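Local coordinates for protein histidine acid phosphatase (Hafnia alvei, PDB 4ARU) that belongs to branch 2 of the histidine phosphatase superfamily and has a largely helical part set beside a mixed beta-sheet, at residues Leu157-Arg160 and Tyr161-Ser164; Cys189-Ser192 and Gln193-Ser197; Ala217-Leu220 and Ala221-Leu225; Ser248-Lys251 and Leu252-Ala255; Asn254-Phe257 and Asp258-Arg262. One frame throughout, in Å; residues are numbered along the deposited sequence.

Overall arrangement
All five contacts are local, each within one continuous run, and they come together in the helical part of the chain. Contacts 4 and 5 follow each other along helix 243-262, share N254 and A255, and have centres about 10 Å apart. Helix 213-229, which carries contact 3, packs against contact 4; the centres of contacts 3 and 4 are about 8 Å apart. Contact 1, at the start of helix 162-172, touches contacts 4 and 5 and also contact 2, whose centre is about 10 Å from its own. The side chains of E222 (contact 3) and F257 (contact 5) lie about 5 and 6 Å from bound tartaric acid, probably from the crystallisation liquor.

Contact 1: Leu157-Arg160 and Tyr161-Ser164; sequences LNQR and YQAS
The chain turns tightly from N158 into Y161, with Y161 N donating to N158 O at 3.0 Å and an N-H...O angle of 158°; R160 N likewise reaches L157 O at 3.0 Å. The donor Y161 N stands above the plane of the N158 carbonyl. Y161 is the N-cap of the helix that starts at Q162, and a water joins the turn to it, donating a hydrogen bond to Q159 O and accepting one from Q162 N.

The main side-chain contact is a CH-pi interaction between neighbours. A first torsion of 177° extends R160 beside Y161 in the same direction, so that its CG sits over one face of the ring, 3.7 Å from the centroid. CD follows along to the phenol end, 3.4 Å from Y161 OH. The chain bends at its third torsion, and the guanidinium plane ends up 77° from that of the ring. A second water lies in both planes, at the edge of each group: it accepts from R160 NH1 at 3.0 Å and is 2.7 Å from Y161 OH. The second terminal nitrogen, NH2, donates to A150 O. L157 adds an apolar touch, CD1 to Y161 CE2 at 4.0 Å.

The N158 amide is used outside the turn: OD1 bonds S197 OG and ND2 bonds M195 O, which ties this turn to the loop after helix 191-194. The Y161 side chain meets L252 and A255 of helix 243-262 and V214 of helix 213-229, while L157 packs on L259 and V214, wedging the turn between those two helices.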
loop_
_atom_site.group_PDB
_atom_site.type_symbol
_atom_site.label_atom_id
_atom_site.label_comp_id
_atom_site.label_asym_id
_atom_site.label_seq_id
_atom_site.Cartn_x
_atom_site.Cartn_y
_atom_site.Cartn_z
ATOM N N LEU A 157 -14.637 9.175 -17.437
ATOM C CA LEU A 157 -13.264 8.734 -17.133
ATOM C C LEU A 157 -12.685 7.770 -18.160
ATOM O O LEU A 157 -11.476 7.800 -18.409
ATOM C CB LEU A 157 -13.227 8.076 -15.761
ATOM C CG LEU A 157 -11.841 7.803 -15.184
ATOM C CD1 LEU A 157 -11.119 9.088 -14.842
ATOM C CD2 LEU A 157 -11.908 6.898 -13.977
ATOM N N ASN A 158 -13.494 6.892 -18.755
ATOM C CA ASN A 158 -12.917 5.922 -19.676
ATOM C C ASN A 158 -12.219 6.630 -20.847
ATOM O O ASN A 158 -11.312 6.059 -21.457
ATOM C CB ASN A 158 -13.962 4.990 -20.308
ATOM C CG ASN A 158 -14.594 4.027 -19.309
ATOM O OD1 ASN A 158 -14.266 4.036 -18.118
ATOM N ND2 ASN A 158 -15.465 3.159 -19.841
ATOM N N GLN A 159 -12.694 7.809 -21.209
ATOM C CA GLN A 159 -12.125 8.530 -22.344
ATOM C C GLN A 159 -10.674 8.952 -22.141
ATOM O O GLN A 159 -10.002 9.278 -23.142
ATOM C CB GLN A 159 -13.013 9.704 -22.723
ATOM C CG GLN A 159 -14.411 9.302 -23.204
ATOM C CD GLN A 159 -14.449 8.052 -24.103
ATOM O OE1 GLN A 159 -15.074 7.021 -23.752
ATOM N NE2 GLN A 159 -13.750 8.103 -25.231
ATOM N N ARG A 160 -10.235 8.975 -20.894
ATOM C CA ARG A 160 -8.870 9.322 -20.532
ATOM C C ARG A 160 -7.925 8.149 -20.775
ATOM O O ARG A 160 -6.702 8.321 -20.844
ATOM C CB ARG A 160 -8.805 9.756 -19.057
ATOM C CG ARG A 160 -7.426 10.083 -18.521
ATOM C CD ARG A 160 -7.533 10.687 -17.155
ATOM N NE ARG A 160 -8.151 12.003 -17.193
ATOM C CZ ARG A 160 -8.525 12.684 -16.119
ATOM N NH1 ARG A 160 -8.421 12.122 -14.893
ATOM N NH2 ARG A 160 -9.024 13.921 -16.288
ATOM N N TYR A 161 -8.468 6.947 -20.859
ATOM C CA TYR A 161 -7.670 5.718 -20.853
ATOM C C TYR A 161 -7.985 4.786 -22.008
ATOM O O TYR A 161 -7.959 3.556 -21.851
ATOM C CB TYR A 161 -7.848 4.987 -19.510
ATOM C CG TYR A 161 -7.398 5.799 -18.350
ATOM C CD1 TYR A 161 -6.064 6.046 -18.125
ATOM C CD2 TYR A 161 -8.318 6.366 -17.505
ATOM C CE1 TYR A 161 -5.649 6.827 -17.041
ATOM C CE2 TYR A 161 -7.937 7.166 -16.441
ATOM C CZ TYR A 161 -6.599 7.397 -16.209
ATOM O OH TYR A 161 -6.155 8.230 -15.197
ATOM N N GLN A 162 -8.226 5.330 -23.190
ATOM C CA GLN A 162 -8.624 4.518 -24.313
ATOM C C GLN A 162 -7.600 3.454 -24.686
ATOM O O GLN A 162 -7.972 2.289 -24.860
ATOM C CB GLN A 162 -9.020 5.412 -25.472
ATOM C CG GLN A 162 -10.366 6.102 -25.209
ATOM C CD GLN A 162 -11.543 5.100 -24.955
ATOM O OE1 GLN A 162 -12.012 4.880 -23.821
ATOM N NE2 GLN A 162 -12.013 4.483 -26.047
ATOM N N ALA A 163 -6.329 3.799 -24.773
ATOM C CA ALA A 163 -5.315 2.797 -25.144
ATOM C C ALA A 163 -5.163 1.662 -24.130
ATOM O O ALA A 163 -5.074 0.484 -24.472
ATOM C CB ALA A 163 -3.977 3.478 -25.369
ATOM N N SER A 164 -5.150 2.008 -22.854
ATOM C CA SER A 164 -5.004 1.043 -21.783
ATOM C C SER A 164 -6.213 0.110 -21.709
ATOM O O SER A 164 -6.076 -1.114 -21.531
ATOM C CB SER A 164 -4.801 1.768 -20.460
ATOM O OG SER A 164 -3.555 2.443 -20.440
HETATM O O HOH W 1 -7.588 8.186 -24.063
HETATM O O HOH W 2 -7.785 9.536 -13.459
#

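Contact 2: Cys189-Ser192 and Gln193-Ser197; sequences CDFS and QAMPS
D190 and Q193 meet at the N-cap of the short helix 191-194. The D190 side chain, trans about its first torsion, swings back and brings OD1 to Q193 N at 3.0 Å with an N-H...O angle of 162°; the bond uses the lone pair of OD1 that faces away from OD2. The two side chains cross obliquely, with CB of Q193 3.6 Å from D190 OD1 and the carboxylate and amide planes 56° apart. Where a capping box would have the glutamine's side chain return a direct bond, a water does the joining here: it accepts from D190 N and donates to Q193 OE1. Behind the cap, the first helical turn closes through A194 N to D190 O at 2.8 Å.

F191 and M195 form the second pairing, a Met-aromatic contact on the buried side of the helix. M195 SD is 5.0 Å from the ring centroid and approaches obliquely. The ring also meets F174 edge-to-face, and it rests against L165, S169 and L172 of helix 162-172. C189, just before the cap, is joined to C180 by a disulfide.

At the far end the helix stops at A194, and M195 N makes two weak bonds, to F191 O and S192 O. A bend at the third torsion of M195 (chi3 -116°) turns its methyl back, CE lying 3.6 Å from F191 CE1.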
loop_
_atom_site.group_PDB
_atom_site.type_symbol
_atom_site.label_atom_id
_atom_site.label_comp_id
_atom_site.label_asym_id
_atom_site.label_seq_id
_atom_site.Cartn_x
_atom_site.Cartn_y
_atom_site.Cartn_z
ATOM N N CYS A 189 -19.196 -5.142 -29.395
ATOM C CA CYS A 189 -18.961 -5.235 -27.960
ATOM C C CYS A 189 -17.563 -4.699 -27.651
ATOM O O CYS A 189 -16.549 -5.367 -27.848
ATOM C CB CYS A 189 -19.104 -6.681 -27.506
ATOM S SG CYS A 189 -19.133 -6.965 -25.723
ATOM N N ASP A 190 -17.524 -3.446 -27.210
ATOM C CA ASP A 190 -16.267 -2.725 -26.922
ATOM C C ASP A 190 -16.162 -2.558 -25.409
ATOM O O ASP A 190 -17.105 -2.135 -24.778
ATOM C CB ASP A 190 -16.301 -1.348 -27.625
ATOM C CG ASP A 190 -15.106 -0.477 -27.291
ATOM O OD1 ASP A 190 -15.156 0.264 -26.294
ATOM O OD2 ASP A 190 -14.096 -0.553 -28.034
ATOM N N PHE A 191 -15.008 -2.889 -24.834
ATOM C CA PHE A 191 -14.829 -2.942 -23.390
ATOM C C PHE A 191 -15.173 -1.615 -22.758
ATOM O O PHE A 191 -15.946 -1.554 -21.803
ATOM C CB PHE A 191 -13.388 -3.374 -23.082
ATOM C CG PHE A 191 -13.101 -3.655 -21.617
ATOM C CD1 PHE A 191 -13.526 -4.834 -21.031
ATOM C CD2 PHE A 191 -12.298 -2.820 -20.861
ATOM C CE1 PHE A 191 -13.211 -5.126 -19.720
ATOM C CE2 PHE A 191 -11.995 -3.109 -19.541
ATOM C CZ PHE A 191 -12.454 -4.254 -18.967
ATOM N N SER A 192 -14.627 -0.535 -23.296
ATOM C CA SER A 192 -14.897 0.808 -22.761
ATOM C C SER A 192 -16.382 1.233 -22.915
ATOM O O SER A 192 -16.972 1.729 -21.957
ATOM C CB SER A 192 -13.988 1.838 -23.437
ATOM O OG SER A 192 -14.302 3.171 -22.976
ATOM N N GLN A 193 -16.957 1.038 -24.087
ATOM C CA GLN A 193 -18.331 1.447 -24.374
ATOM C C GLN A 193 -19.311 0.651 -23.514
ATOM O O GLN A 193 -20.311 1.187 -23.049
ATOM C CB GLN A 193 -18.632 1.196 -25.854
ATOM C CG GLN A 193 -19.942 1.800 -26.364
ATOM C CD GLN A 193 -21.180 1.047 -25.909
ATOM O OE1 GLN A 193 -21.152 -0.166 -25.772
ATOM N NE2 GLN A 193 -22.278 1.772 -25.672
ATOM N N ALA A 194 -19.022 -0.634 -23.347
ATOM C CA ALA A 194 -19.895 -1.532 -22.588
ATOM C C ALA A 194 -19.981 -1.180 -21.102
ATOM O O ALA A 194 -20.983 -1.506 -20.454
ATOM C CB ALA A 194 -19.455 -2.966 -22.760
ATOM N N MET A 195 -18.918 -0.575 -20.563
ATOM C CA MET A 195 -18.758 -0.370 -19.131
ATOM C C MET A 195 -18.305 1.050 -18.824
ATOM O O MET A 195 -17.191 1.276 -18.377
ATOM C CB MET A 195 -17.767 -1.370 -18.530
ATOM C CG MET A 195 -18.319 -2.771 -18.611
ATOM S SD MET A 195 -17.153 -3.981 -17.912
ATOM C CE MET A 195 -16.798 -4.941 -19.366
ATOM N N PRO A 196 -19.218 2.006 -19.016
ATOM C CA PRO A 196 -18.892 3.374 -18.622
ATOM C C PRO A 196 -18.540 3.514 -17.149
ATOM O O PRO A 196 -19.049 2.763 -16.307
ATOM C CB PRO A 196 -20.156 4.153 -18.977
ATOM C CG PRO A 196 -21.227 3.138 -18.891
ATOM C CD PRO A 196 -20.616 1.878 -19.449
ATOM N N SER A 197 -17.616 4.412 -16.816
ATOM C CA SER A 197 -17.295 4.666 -15.418
ATOM C C SER A 197 -18.459 5.324 -14.674
ATOM O O SER A 197 -19.185 6.166 -15.239
ATOM C CB SER A 197 -16.031 5.562 -15.285
ATOM O OG SER A 197 -14.853 4.893 -15.625
HETATM O O HOH W 3 -19.924 -2.171 -26.680
#

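Contact 3: Ala217-Leu220 and Ala221-Leu225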
loop_
_atom_site.group_PDB
_atom_site.type_symbol
_atom_site.label_atom_id
_atom_site.label_comp_id
_atom_site.label_asym_id
_atom_site.label_seq_id
_atom_site.Cartn_x
_atom_site.Cartn_y
_atom_site.Cartn_z
ATOM N N ALA A 217 -10.844 -3.055 -14.800
ATOM C CA ALA A 217 -9.495 -3.243 -15.315
ATOM C C ALA A 217 -8.445 -3.059 -14.251
ATOM O O ALA A 217 -7.426 -3.770 -14.246
ATOM C CB ALA A 217 -9.215 -2.332 -16.486
ATOM N N SER A 218 -8.652 -2.145 -13.306
ATOM C CA SER A 218 -7.716 -1.922 -12.185
ATOM C C SER A 218 -7.542 -3.239 -11.415
ATOM O O SER A 218 -6.429 -3.669 -11.086
ATOM C CB SER A 218 -8.209 -0.856 -11.198
ATOM O OG SER A 218 -7.457 -0.875 -10.010
ATOM N N THR A 219 -8.650 -3.886 -11.109
ATOM C CA THR A 219 -8.621 -5.120 -10.354
ATOM C C THR A 219 -7.917 -6.219 -11.161
ATOM O O THR A 219 -7.055 -6.917 -10.625
ATOM C CB THR A 219 -10.044 -5.575 -10.075
ATOM O OG1 THR A 219 -10.682 -4.591 -9.254
ATOM C CG2 THR A 219 -10.075 -6.886 -9.376
ATOM N N LEU A 220 -8.244 -6.347 -12.440
ATOM C CA LEU A 220 -7.677 -7.392 -13.285
ATOM C C LEU A 220 -6.200 -7.152 -13.427
ATOM O O LEU A 220 -5.403 -8.134 -13.405
ATOM C CB LEU A 220 -8.381 -7.469 -14.607
ATOM C CG LEU A 220 -9.907 -7.701 -14.502
ATOM C CD1 LEU A 220 -10.506 -7.767 -15.893
ATOM C CD2 LEU A 220 -10.224 -8.916 -13.637
ATOM N N ALA A 221 -5.798 -5.902 -13.659
ATOM C CA ALA A 221 -4.386 -5.619 -13.846
ATOM C C ALA A 221 -3.557 -5.992 -12.627
ATOM O O ALA A 221 -2.469 -6.552 -12.769
ATOM C CB ALA A 221 -4.161 -4.139 -14.170
ATOM N N GLU A 222 -4.086 -5.702 -11.450
ATOM C CA GLU A 222 -3.411 -6.102 -10.229
ATOM C C GLU A 222 -3.349 -7.632 -10.089
ATOM O O GLU A 222 -2.318 -8.187 -9.631
ATOM C CB GLU A 222 -4.078 -5.417 -9.018
ATOM C CG GLU A 222 -3.533 -5.832 -7.690
ATOM C CD GLU A 222 -2.150 -5.296 -7.372
ATOM O OE1 GLU A 222 -1.669 -4.323 -8.047
ATOM O OE2 GLU A 222 -1.518 -5.848 -6.444
ATOM N N ILE A 223 -4.405 -8.322 -10.493
ATOM C CA ILE A 223 -4.361 -9.785 -10.445
ATOM C C ILE A 223 -3.238 -10.318 -11.354
ATOM O O ILE A 223 -2.514 -11.245 -10.982
ATOM C CB ILE A 223 -5.732 -10.436 -10.750
ATOM C CG1 ILE A 223 -6.666 -10.089 -9.580
ATOM C CG2 ILE A 223 -5.564 -11.926 -11.058
ATOM C CD1 ILE A 223 -8.110 -10.406 -9.854
ATOM N N PHE A 224 -3.069 -9.768 -12.564
ATOM C CA PHE A 224 -1.996 -10.223 -13.420
ATOM C C PHE A 224 -0.642 -9.983 -12.755
ATOM O O PHE A 224 0.226 -10.838 -12.811
ATOM C CB PHE A 224 -2.037 -9.505 -14.770
ATOM C CG PHE A 224 -3.303 -9.722 -15.563
ATOM C CD1 PHE A 224 -4.044 -10.890 -15.511
ATOM C CD2 PHE A 224 -3.731 -8.737 -16.414
ATOM C CE1 PHE A 224 -5.195 -11.057 -16.276
ATOM C CE2 PHE A 224 -4.888 -8.896 -17.192
ATOM C CZ PHE A 224 -5.616 -10.041 -17.116
ATOM N N LEU A 225 -0.471 -8.822 -12.132
ATOM C CA LEU A 225 0.786 -8.532 -11.465
ATOM C C LEU A 225 1.026 -9.557 -10.340
ATOM O O LEU A 225 2.150 -10.012 -10.115
ATOM C CB LEU A 225 0.733 -7.131 -10.885
ATOM C CG LEU A 225 2.075 -6.697 -10.264
ATOM C CD1 LEU A 225 2.424 -5.332 -10.770
ATOM C CD2 LEU A 225 2.100 -6.754 -8.763
#
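This is a buried contact within one helix, the middle of 213-229, where L220 and F224 meet one turn apart and T219 does the same with I223. The backbone is regular throughout. A217 O takes A221 N at 2.7 Å, and S218, T219 and L220 accept in the same way from E222, I223 and F224.

F224 lies back along the helix toward its N-terminal end. CG is anti to the carbonyl carbon (chi1 -61°), which sets the ring over the preceding turn, with one face resting on L220 O. That oxygen is 3.4 Å from F224 CG and stands toward the rim of the ring, while the same oxygen takes the F224 N-H at 3.0 Å. It is thus gripped by the backbone and covered by the ring of a single residue.

The i to i+4 pattern is that of a plain alpha-helix, one of those packed together in the helical part of this branch 2 histidine phosphatase fold. On another side of it, T219 and I223 lie alongside each other and point the same way: CG2 of T219 comes to 4.1 Å from CD1 of I223, and I223 CG1 passes 3.4 Å from T219 O. Both rest on M31 of helix 29-33, and a bound sodium ion is about 4 Å from the I223 side chain.

A217 and A221 touch L252 and L249 of helix 243-262. E222 leads off elsewhere, its OE2 in a salt bridge with R18, and the side chain ends about 5 Å from a bound tartaric acid.

Contact 4: Ser248-Lys251 and Leu252-Ala255; sequences SLLK and LHNA
L250 and H253 sit side by side in helix 243-262, in the helical part of the histidine phosphatase fold, and point the same way. The leucine is in an unusual conformation: chi1 is -92°, well off a staggered value, and this rotation lays CD1 against the histidine, 3.8 Å from H253 CB and 4.0 Å from H253 CD2. The methyl comes to the ring obliquely. H253 itself carries its imidazole to helix 213-229, where ND1 is hydrogen-bonded to S218 OG.

The N254 amide leans back over the previous turn. ND2 stops 3.4 Å from L250 O, at a poor angle for a bond. The amide has partners elsewhere: OD1 accepts from N329 N and ND2 donates to P327 O, which clamps the helix to that loop and fixes the rotation of the group.

K251 starts out extended and then bends at its third torsion (51°), its side chain touching S164 of helix 162-172. L252 meets S164 too, and also packs on Y161.

The backbone underneath is not quite regular. S248 O and L252 N are 3.9 Å apart, and L252 N turns instead to L249 O at 3.1 Å, coming from well above the carbonyl plane in a tighter, 3-10-like turn. Regular i to i+4 bonding is back by N254 N to L250 O, 2.8 Å with an N-H...O angle of 167°. K251 closes the next turn by accepting A255 N at 2.9 Å, and the methyl CB of A255 packs onto that same oxygen, K251 O, at 3.3 Å.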
loop_
_atom_site.group_PDB
_atom_site.type_symbol
_atom_site.label_atom_id
_atom_site.label_comp_id
_atom_site.label_asym_id
_atom_site.label_seq_id
_atom_site.Cartn_x
_atom_site.Cartn_y
_atom_site.Cartn_z
ATOM N N SER A 248 1.088 0.064 -19.111
ATOM C CA SER A 248 -0.189 0.542 -19.608
ATOM C C SER A 248 -1.326 -0.081 -18.809
ATOM O O SER A 248 -2.278 0.601 -18.429
ATOM C CB SER A 248 -0.311 0.194 -21.103
ATOM O OG SER A 248 -1.614 0.546 -21.578
ATOM N N LEU A 249 -1.248 -1.363 -18.487
ATOM C CA LEU A 249 -2.310 -1.979 -17.690
ATOM C C LEU A 249 -2.339 -1.449 -16.253
ATOM O O LEU A 249 -3.403 -1.135 -15.675
ATOM C CB LEU A 249 -2.123 -3.485 -17.659
ATOM C CG LEU A 249 -2.229 -4.204 -18.996
ATOM C CD1 LEU A 249 -1.760 -5.678 -18.918
ATOM C CD2 LEU A 249 -3.655 -4.079 -19.557
ATOM N N LEU A 250 -1.168 -1.302 -15.644
ATOM C CA LEU A 250 -1.140 -0.842 -14.246
ATOM C C LEU A 250 -1.471 0.642 -14.141
ATOM O O LEU A 250 -1.882 1.068 -13.081
ATOM C CB LEU A 250 0.220 -1.186 -13.585
ATOM C CG LEU A 250 0.264 -2.555 -12.843
ATOM C CD1 LEU A 250 -0.727 -2.703 -11.670
ATOM C CD2 LEU A 250 0.109 -3.687 -13.834
ATOM N N LYS A 251 -1.384 1.384 -15.238
ATOM C CA LYS A 251 -1.838 2.778 -15.262
ATOM C C LYS A 251 -3.290 2.861 -14.800
ATOM O O LYS A 251 -3.688 3.745 -14.030
ATOM C CB LYS A 251 -1.697 3.341 -16.674
ATOM C CG LYS A 251 -2.144 4.782 -16.770
ATOM C CD LYS A 251 -1.693 5.485 -18.043
ATOM C CE LYS A 251 -2.025 4.710 -19.263
ATOM N NZ LYS A 251 -1.742 5.567 -20.451
ATOM N N LEU A 252 -4.092 1.891 -15.184
ATOM C CA LEU A 252 -5.499 1.868 -14.796
ATOM C C LEU A 252 -5.648 1.627 -13.309
ATOM O O LEU A 252 -6.489 2.222 -12.647
ATOM C CB LEU A 252 -6.246 0.772 -15.567
ATOM C CG LEU A 252 -6.301 0.995 -17.086
ATOM C CD1 LEU A 252 -6.556 -0.311 -17.845
ATOM C CD2 LEU A 252 -7.378 1.999 -17.429
ATOM N N HIS A 253 -4.828 0.730 -12.766
ATOM C CA HIS A 253 -4.875 0.450 -11.353
ATOM C C HIS A 253 -4.423 1.667 -10.563
ATOM O O HIS A 253 -5.062 2.026 -9.581
ATOM C CB HIS A 253 -3.966 -0.753 -11.108
ATOM C CG HIS A 253 -3.791 -1.092 -9.664
ATOM N ND1 HIS A 253 -4.730 -1.799 -8.945
ATOM C CD2 HIS A 253 -2.763 -0.864 -8.818
ATOM C CE1 HIS A 253 -4.307 -1.961 -7.705
ATOM N NE2 HIS A 253 -3.112 -1.417 -7.607
ATOM N N ASN A 254 -3.323 2.307 -10.974
ATOM C CA ASN A 254 -2.839 3.457 -10.225
ATOM C C ASN A 254 -3.821 4.617 -10.295
ATOM O O ASN A 254 -3.979 5.365 -9.330
ATOM C CB ASN A 254 -1.471 3.863 -10.704
ATOM C CG ASN A 254 -0.427 2.808 -10.406
ATOM O OD1 ASN A 254 -0.477 2.128 -9.357
ATOM N ND2 ASN A 254 0.538 2.668 -11.297
ATOM N N ALA A 255 -4.562 4.715 -11.389
ATOM C CA ALA A 255 -5.561 5.769 -11.517
ATOM C C ALA A 255 -6.732 5.512 -10.578
ATOM O O ALA A 255 -7.230 6.421 -9.918
ATOM C CB ALA A 255 -6.015 5.885 -12.947
#

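Contact 5: Asn254-Phe257 and Asp258-Arg262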
loop_
_atom_site.group_PDB
_atom_site.type_symbol
_atom_site.label_atom_id
_atom_site.label_comp_id
_atom_site.label_asym_id
_atom_site.label_seq_id
_atom_site.Cartn_x
_atom_site.Cartn_y
_atom_site.Cartn_z
ATOM N N ASN A 254 -3.323 2.307 -10.974
ATOM C CA ASN A 254 -2.839 3.457 -10.225
ATOM C C ASN A 254 -3.821 4.617 -10.295
ATOM O O ASN A 254 -3.979 5.365 -9.330
ATOM C CB ASN A 254 -1.471 3.863 -10.704
ATOM C CG ASN A 254 -0.427 2.808 -10.406
ATOM O OD1 ASN A 254 -0.477 2.128 -9.357
ATOM N ND2 ASN A 254 0.538 2.668 -11.297
ATOM N N ALA A 255 -4.562 4.715 -11.389
ATOM C CA ALA A 255 -5.561 5.769 -11.517
ATOM C C ALA A 255 -6.732 5.512 -10.578
ATOM O O ALA A 255 -7.230 6.421 -9.918
ATOM C CB ALA A 255 -6.015 5.885 -12.947
ATOM N N GLN A 256 -7.200 4.276 -10.518
ATOM C CA GLN A 256 -8.270 3.917 -9.597
ATOM C C GLN A 256 -7.875 4.253 -8.172
ATOM O O GLN A 256 -8.648 4.805 -7.409
ATOM C CB GLN A 256 -8.636 2.460 -9.784
ATOM C CG GLN A 256 -9.826 2.021 -8.979
ATOM C CD GLN A 256 -9.423 1.220 -7.838
ATOM O OE1 GLN A 256 -8.533 0.349 -7.938
ATOM N NE2 GLN A 256 -10.046 1.481 -6.706
ATOM N N PHE A 257 -6.628 3.962 -7.810
ATOM C CA PHE A 257 -6.136 4.265 -6.475
ATOM C C PHE A 257 -6.012 5.737 -6.222
ATOM O O PHE A 257 -6.321 6.183 -5.115
ATOM C CB PHE A 257 -4.824 3.484 -6.192
ATOM C CG PHE A 257 -5.090 2.148 -5.575
ATOM C CD1 PHE A 257 -5.691 1.114 -6.337
ATOM C CD2 PHE A 257 -4.828 1.923 -4.256
ATOM C CE1 PHE A 257 -6.015 -0.074 -5.768
ATOM C CE2 PHE A 257 -5.161 0.725 -3.686
ATOM C CZ PHE A 257 -5.754 -0.273 -4.441
ATOM N N ASP A 258 -5.598 6.511 -7.203
ATOM C CA ASP A 258 -5.534 7.958 -7.037
ATOM C C ASP A 258 -6.920 8.499 -6.698
ATOM O O ASP A 258 -7.100 9.314 -5.780
ATOM C CB ASP A 258 -5.028 8.609 -8.318
ATOM C CG ASP A 258 -4.831 10.103 -8.159
ATOM O OD1 ASP A 258 -4.110 10.545 -7.221
ATOM O OD2 ASP A 258 -5.435 10.879 -8.910
ATOM N N LEU A 259 -7.933 8.008 -7.404
ATOM C CA LEU A 259 -9.261 8.509 -7.241
ATOM C C LEU A 259 -9.966 8.030 -5.979
ATOM O O LEU A 259 -10.654 8.801 -5.290
ATOM C CB LEU A 259 -10.120 8.133 -8.474
ATOM C CG LEU A 259 -9.656 8.758 -9.788
ATOM C CD1 LEU A 259 -10.611 8.323 -10.913
ATOM C CD2 LEU A 259 -9.463 10.264 -9.758
ATOM N N MET A 260 -9.805 6.754 -5.672
ATOM C CA MET A 260 -10.592 6.119 -4.621
ATOM C C MET A 260 -9.863 6.039 -3.281
ATOM O O MET A 260 -10.481 5.788 -2.242
ATOM C CB MET A 260 -11.046 4.741 -5.111
ATOM C CG MET A 260 -11.843 4.808 -6.421
ATOM S SD MET A 260 -13.144 6.044 -6.558
ATOM C CE MET A 260 -14.067 5.551 -5.112
ATOM N N SER A 261 -8.564 6.287 -3.287
ATOM C CA SER A 261 -7.777 6.269 -2.067
ATOM C C SER A 261 -6.907 7.502 -1.808
ATOM O O SER A 261 -6.672 7.838 -0.633
ATOM C CB SER A 261 -6.920 5.014 -2.007
ATOM O OG SER A 261 -7.789 3.866 -1.892
ATOM N N ARG A 262 -6.423 8.188 -2.833
ATOM C CA ARG A 262 -5.611 9.383 -2.612
ATOM C C ARG A 262 -6.387 10.661 -2.480
ATOM O O ARG A 262 -5.961 11.569 -1.815
ATOM C CB ARG A 262 -4.528 9.563 -3.697
ATOM C CG ARG A 262 -3.550 8.411 -3.797
ATOM C CD ARG A 262 -2.328 8.739 -4.671
ATOM N NE ARG A 262 -1.551 9.788 -4.029
ATOM C CZ ARG A 262 -1.584 11.083 -4.326
ATOM N NH1 ARG A 262 -2.339 11.573 -5.278
ATOM N NH2 ARG A 262 -0.911 11.938 -3.589
#
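F257 meets S261 and R262 through its carbonyl, which takes two N-H groups at once: S261 N at 2.9 Å and R262 N at 3.0 Å from F257 O. The second donor lies in the carbonyl plane and the first is tilted 32° from it, so the oxygen is shared between an ordinary alpha-helical bond and one reaching five residues on. The ring of F257 points off the helix; S261 OG comes to it obliquely, 4.3 Å from F257 CD2. One turn back it meets the ring of H253, the planes about 40° apart, and it lies against D307 and T308 at the start of helix 307-317, about 6 Å from a bound tartaric acid.

D258 gives its N-H to N254 O at 2.9 Å. Its carboxylate is aimed along the helix toward R262, and NH1 of R262 bonds D258 OD1 at 2.8 Å in a salt bridge. The oxygen lies in the guanidinium plane, at its edge. OD1 also accepts from Q149, while R262 NE reaches S314, so the pair joins helix 139-150 to helix 307-317.

Q256 bends sharply at its second torsion (chi2 -105°) and hands OE1 to S218 on helix 213-229. Its NE2 lies 3.8 Å from M260 CB, the two side chains crossing at about a right angle. Q256 O accepts M260 N at 2.9 Å, in the same i to i+4 pattern as D258 N to N254 O and L259 N to A255 O. Beyond it the helix widens, and what F257 O holds is a pi-type turn over 258-262, closing the C-terminal end of helix 243-262.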